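Local coordinates for SnoaL-like domain-containing protein (Agrobacterium tumefaciens str. C58, PDB 3DXO) that is a putative isomerase of the SnoaL-like family and may act as a two-fold symmetric dimer, at the interface of chains A and B. Coordinates in Å, arbitrary orientation; residue numbers count along the deposited sequence, not the author numbering. Chains: chain A/B, uncharacterized SnoaL-like Protein.

The interface of chains A and B. Residues chain A 39, 113, 115; chain B 76, 79, 100.
A:Val113 and B:Phe79 meet because each side chain leaves its strand towards the other: CG1 of the valine stands opposite the backbone N (chi1 177°), while the phenylalanine CG lies opposite its own carbonyl carbon (chi1 -68°). The two approach from opposite directions, and the valine methyl CG1 settles over the centre of the B:Phe79 ring, 4.0 Å above its plane. The second methyl, CG2, is displaced towards the far end of the ring, 3.8 Å from CZ, so a branched side chain spreads over one aromatic face instead of touching it at a point. The pair illustrates how two sheets of like protomers can be joined by interlocking apolar side chains. Strand 109-117 of chain A offers both A:Val113 and A:Phe115, and chain B answers with residues from strands 72-76, 79-87 and 93-103.

Beside the valine, A:Val39 from strand 36-39 reaches the same phenylalanine at its rim, its CG1 lying 3.8 Å from B:Phe79 CE2. Its other methyl, CG2, packs 3.9 Å from CE1 of the B:His76 imidazole; CG1 thus leans mainly on the phenylalanine and CG2 on the imidazole, though CG1 also comes near B:His76 CE1. The imidazole itself is inserted between A:Val39 and A:Phe115. Its neighbouring edge, the CD2–NE2 bond, meets the CD2–CE2 side of A:Phe115, with 4.0 Å between B:His76 NE2 and A:Phe115 CE2, and the two side chains cross nearly at right angles. This is van der Waals packing that gives a polar ring apolar neighbours.

A dimer with two-fold symmetry repeats the patch with the chains exchanged, which would double its contribution to assembly, although the structure alone does not show that the dimer persists in solution. At the other margin, A:Phe115 points the end of its ring at the fork of B:Val100: CZ lies 3.8 Å from CG1 of the valine, and CE1 lies 3.9 Å from its CG2.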
loop_
_atom_site.group_PDB
_atom_site.type_symbol
_atom_site.label_atom_id
_atom_site.label_comp_id
_atom_site.label_asym_id
_atom_site.label_seq_id
_atom_site.Cartn_x
_atom_site.Cartn_y
_atom_site.Cartn_z
ATOM N N VAL A 39 6.258 -4.380 -8.157
ATOM C CA VAL A 39 7.078 -5.088 -7.187
ATOM C C VAL A 39 6.209 -5.697 -6.079
ATOM O O VAL A 39 5.315 -5.022 -5.554
ATOM C CB VAL A 39 8.221 -4.231 -6.560
ATOM C CG1 VAL A 39 7.665 -3.120 -5.705
ATOM C CG2 VAL A 39 9.134 -5.130 -5.743
ATOM N N VAL A 113 2.505 -1.942 -5.991
ATOM C CA VAL A 113 3.298 -2.545 -4.911
ATOM C C VAL A 113 2.368 -3.578 -4.248
ATOM O O VAL A 113 1.285 -3.215 -3.755
ATOM C CB VAL A 113 3.796 -1.474 -3.847
ATOM C CG1 VAL A 113 4.574 -2.149 -2.691
ATOM C CG2 VAL A 113 4.642 -0.375 -4.513
ATOM N N PHE A 115 1.702 -7.134 -1.582
ATOM C CA PHE A 115 2.099 -7.791 -0.360
ATOM C C PHE A 115 1.392 -9.150 -0.238
ATOM O O PHE A 115 0.392 -9.379 -0.912
ATOM C CB PHE A 115 1.759 -6.908 0.825
ATOM C CG PHE A 115 2.458 -5.565 0.803
ATOM C CD1 PHE A 115 1.892 -4.481 0.125
ATOM C CD2 PHE A 115 3.674 -5.384 1.441
ATOM C CE1 PHE A 115 2.533 -3.255 0.087
ATOM C CE2 PHE A 115 4.311 -4.165 1.400
ATOM C CZ PHE A 115 3.748 -3.100 0.728
ATOM N N HIS B 76 8.974 -5.955 2.108
ATOM C CA HIS B 76 10.013 -6.434 1.210
ATOM C C HIS B 76 10.768 -5.241 0.653
ATOM O O HIS B 76 10.197 -4.153 0.530
ATOM C CB HIS B 76 9.412 -7.267 0.073
ATOM C CG HIS B 76 8.332 -6.567 -0.678
ATOM N ND1 HIS B 76 8.592 -5.691 -1.709
ATOM C CD2 HIS B 76 6.989 -6.611 -0.547
ATOM C CE1 HIS B 76 7.452 -5.231 -2.186
ATOM N NE2 HIS B 76 6.463 -5.781 -1.506
ATOM N N PHE B 79 10.190 -1.495 1.306
ATOM C CA PHE B 79 8.768 -1.313 1.655
ATOM C C PHE B 79 8.369 -2.016 2.942
ATOM O O PHE B 79 8.730 -3.177 3.175
ATOM C CB PHE B 79 7.844 -1.820 0.539
ATOM C CG PHE B 79 7.919 -1.009 -0.702
ATOM C CD1 PHE B 79 7.318 0.243 -0.759
ATOM C CD2 PHE B 79 8.591 -1.483 -1.811
ATOM C CE1 PHE B 79 7.390 1.010 -1.903
ATOM C CE2 PHE B 79 8.659 -0.723 -2.960
ATOM C CZ PHE B 79 8.055 0.532 -3.003
ATOM N N VAL B 100 1.584 2.103 3.684
ATOM C CA VAL B 100 2.719 1.557 2.963
ATOM C C VAL B 100 3.779 2.647 3.080
ATOM O O VAL B 100 3.548 3.764 2.655
ATOM C CB VAL B 100 2.386 1.205 1.524
ATOM C CG1 VAL B 100 3.642 0.657 0.804
ATOM C CG2 VAL B 100 1.286 0.174 1.530
#